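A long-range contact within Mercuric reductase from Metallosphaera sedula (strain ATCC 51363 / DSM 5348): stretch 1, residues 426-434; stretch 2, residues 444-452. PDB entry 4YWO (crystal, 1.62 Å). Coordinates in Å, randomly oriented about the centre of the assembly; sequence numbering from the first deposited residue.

Stretch 1 (426-434) TVHDLIDTV
Stretch 2 (444-452) LRLVALAFR

A single arginine reaches across to the backbone of another helix and clasps one backbone carbonyl with two nitrogens: Arg 445 donates from NE to Ile 431 O at 2.8 Å (N-H...acceptor angle 160°) and from NH2 to the same Ile 431 O at 3.1 Å (139°). The acceptor lies at the guanidinium edge, near its plane, which suits donation from two nitrogens to one oxygen. The general principle is that a backbone carbonyl can accept from a side chain on a neighbouring segment, and an arginine can give it two N-H groups at once.

The arm that delivers the donors is extended, with chi1 176°, chi2 168° and chi3 -177° (all t), before chi4 turns to -76°. Its CA-to-CB bond points sideways to the other stretch, yet the end of the chain comes nearer. On the way, Arg 445 CD passes 3.3 Å from Thr 433 O and 3.6 Å from Leu 430 O.

Residues 427-431 and 444-449 are helical, with phi/psi values around -65/-36, and their axes approach to 8.6 Å with an angle of 129° between N-to-C directions, so they run obliquely antiparallel. The register pairs Val 427 CA with Ala 448 CA at 5.1 Å and Leu 430 CA with Arg 445 CA at 5.6 Å.

Such close backbones suit the small side chain of Ala 448, whose CB points toward stretch 1 and meets three neighbours: Leu 430 CB at 4.0 Å, Ile 431 CG1 at 4.0 Å and Val 427 CB at 4.1 Å. Val 427 (chi1 -51°, m) also places CG1 over one face of the Phe 451 ring, 3.7 Å from Phe 451 CD1, in a CH-pi contact; Phe 451 has chi1 -82° (m) and chi2 75°. Ile 431 (m, t) brings CG2 to 4.0 Å from CD2 of Leu 449 (m, t), while Leu 430 is m, m. In all, 424 Å² is buried between the stretches, both sides summed.

Stretch 1 is organised locally as well. Thr 426, at -96/172 with chi1 65° (p), caps the helix: its OG1 accepts from Asp 429 N at 3.2 Å, and Asp 429 OD2 accepts from Thr 426 N at 2.9 Å, a reciprocal pair. Further along, Thr 433 (-97/111, chi1 m) donates from OG1 to Asp 429 O at 2.9 Å, while Thr 433 N bonds to Leu 430 O at 3.1 Å.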

# COMPACT_ATOMS: atom_id res chain seq x y z
N THR A 426 -10.01 17.07 3.79
CA THR A 426 -9.42 17.79 4.89
C THR A 426 -8.75 16.75 5.78
O THR A 426 -9.02 15.50 5.77
CB THR A 426 -10.51 18.56 5.66
OG1 THR A 426 -11.39 17.60 6.26
CG2 THR A 426 -11.28 19.44 4.74
N VAL A 427 -8.00 17.23 6.79
CA VAL A 427 -7.54 16.32 7.81
C VAL A 427 -8.68 15.60 8.56
O VAL A 427 -8.59 14.44 8.85
CB VAL A 427 -6.46 16.90 8.79
CG1 VAL A 427 -5.29 17.53 8.04
CG2 VAL A 427 -7.12 17.81 9.74
N HIS A 428 -9.82 16.28 8.80
CA HIS A 428 -10.92 15.54 9.48
C HIS A 428 -11.45 14.47 8.66
O HIS A 428 -11.86 13.49 9.20
CB HIS A 428 -12.05 16.54 9.79
CG HIS A 428 -11.66 17.52 10.86
ND1 HIS A 428 -11.18 18.79 10.57
CD2 HIS A 428 -11.56 17.38 12.20
CE1 HIS A 428 -10.87 19.40 11.70
NE2 HIS A 428 -11.10 18.57 12.70
N ASP A 429 -11.43 14.62 7.35
CA ASP A 429 -11.88 13.54 6.43
C ASP A 429 -11.01 12.30 6.61
O ASP A 429 -11.51 11.19 6.67
CB ASP A 429 -11.84 13.91 4.95
CG ASP A 429 -12.87 15.02 4.54
OD1 ASP A 429 -13.99 14.96 5.13
OD2 ASP A 429 -12.58 15.79 3.58
N LEU A 430 -9.74 12.50 6.74
CA LEU A 430 -8.87 11.35 7.00
C LEU A 430 -9.07 10.78 8.38
O LEU A 430 -9.08 9.57 8.59
CB LEU A 430 -7.43 11.72 6.78
CG LEU A 430 -6.84 11.55 5.42
CD1 LEU A 430 -6.86 10.07 4.99
CD2 LEU A 430 -7.61 12.33 4.38
N ILE A 431 -9.16 11.64 9.40
CA ILE A 431 -9.45 11.17 10.73
C ILE A 431 -10.71 10.31 10.83
O ILE A 431 -10.73 9.29 11.57
CB ILE A 431 -9.45 12.37 11.70
CG1 ILE A 431 -8.04 12.94 11.67
CG2 ILE A 431 -9.82 11.93 13.12
CD1 ILE A 431 -7.93 14.29 12.31
N ASP A 432 -11.73 10.72 10.04
CA ASP A 432 -13.02 10.02 10.03
C ASP A 432 -13.03 8.69 9.26
O ASP A 432 -14.01 7.94 9.32
CB ASP A 432 -14.09 10.93 9.46
CG ASP A 432 -14.52 12.02 10.41
OD1 ASP A 432 -14.18 11.93 11.62
OD2 ASP A 432 -15.23 12.96 9.91
N THR A 433 -11.98 8.39 8.54
CA THR A 433 -11.85 7.16 7.73
C THR A 433 -11.07 6.14 8.54
O THR A 433 -9.88 6.37 8.84
CB THR A 433 -11.07 7.42 6.48
OG1 THR A 433 -11.77 8.43 5.71
CG2 THR A 433 -11.02 6.17 5.59
N VAL A 434 -11.79 5.07 8.94
CA VAL A 434 -11.16 3.97 9.69
C VAL A 434 -10.17 3.26 8.73
O VAL A 434 -10.55 2.83 7.63
CB VAL A 434 -12.22 3.02 10.25
CG1 VAL A 434 -11.60 1.88 11.03
CG2 VAL A 434 -13.20 3.85 11.16
N LEU A 444 -0.96 7.80 7.17
CA LEU A 444 -1.69 8.96 6.58
C LEU A 444 -2.69 9.53 7.58
O LEU A 444 -2.81 10.72 7.70
CB LEU A 444 -2.41 8.55 5.29
CG LEU A 444 -1.41 8.17 4.19
CD1 LEU A 444 -2.18 7.62 3.01
CD2 LEU A 444 -0.63 9.37 3.70
N ARG A 445 -3.35 8.66 8.34
CA ARG A 445 -4.30 9.15 9.33
C ARG A 445 -3.53 9.64 10.57
O ARG A 445 -3.91 10.63 11.15
CB ARG A 445 -5.32 8.02 9.66
CG ARG A 445 -6.32 8.38 10.78
CD ARG A 445 -7.48 7.35 10.87
NE ARG A 445 -8.40 7.80 11.88
CZ ARG A 445 -8.18 7.71 13.17
NH1 ARG A 445 -7.06 7.15 13.66
NH2 ARG A 445 -9.10 8.21 13.97
N LEU A 446 -2.41 9.02 10.92
CA LEU A 446 -1.66 9.48 12.07
C LEU A 446 -1.08 10.79 11.87
O LEU A 446 -1.08 11.68 12.83
CB LEU A 446 -0.57 8.46 12.41
CG LEU A 446 -1.03 7.07 12.87
CD1 LEU A 446 0.12 6.10 12.90
CD2 LEU A 446 -1.76 7.22 14.23
N VAL A 447 -0.56 11.09 10.68
CA VAL A 447 -0.09 12.44 10.48
C VAL A 447 -1.21 13.46 10.44
O VAL A 447 -1.03 14.63 10.84
CB VAL A 447 0.86 12.55 9.23
CG1 VAL A 447 0.14 12.42 7.93
CG2 VAL A 447 1.73 13.81 9.25
N ALA A 448 -2.38 13.09 9.93
CA ALA A 448 -3.59 13.97 10.00
C ALA A 448 -3.91 14.31 11.48
O ALA A 448 -4.26 15.53 11.77
CB ALA A 448 -4.78 13.25 9.34
N LEU A 449 -3.83 13.36 12.36
CA LEU A 449 -4.09 13.54 13.80
C LEU A 449 -3.10 14.56 14.42
O LEU A 449 -3.40 15.28 15.40
CB LEU A 449 -4.02 12.26 14.54
CG LEU A 449 -5.23 11.34 14.38
CD1 LEU A 449 -4.87 9.98 14.89
CD2 LEU A 449 -6.43 11.86 15.15
N ALA A 450 -1.92 14.66 13.81
CA ALA A 450 -0.86 15.57 14.29
C ALA A 450 -1.21 17.01 14.12
O ALA A 450 -0.51 17.87 14.73
CB ALA A 450 0.49 15.28 13.65
N PHE A 451 -2.24 17.37 13.35
CA PHE A 451 -2.59 18.72 13.03
C PHE A 451 -3.16 19.39 14.26
O PHE A 451 -2.86 20.53 14.54
CB PHE A 451 -3.47 18.90 11.81
CG PHE A 451 -2.64 18.87 10.52
CD1 PHE A 451 -2.17 17.65 10.07
CD2 PHE A 451 -2.12 20.02 9.90
CE1 PHE A 451 -1.39 17.63 8.98
CE2 PHE A 451 -1.39 20.01 8.78
CZ PHE A 451 -0.92 18.73 8.29
N ARG A 452 -3.82 18.61 15.07
CA ARG A 452 -4.28 19.25 16.32
C ARG A 452 -3.73 18.57 17.55
O ARG A 452 -3.35 19.24 18.50
CB ARG A 452 -5.79 19.39 16.28
CG ARG A 452 -6.24 20.55 15.40
CD ARG A 452 -5.63 21.88 15.88
NE ARG A 452 -5.86 23.00 14.95
CZ ARG A 452 -5.11 23.35 13.88
NH1 ARG A 452 -4.02 22.67 13.48
NH2 ARG A 452 -5.49 24.41 13.17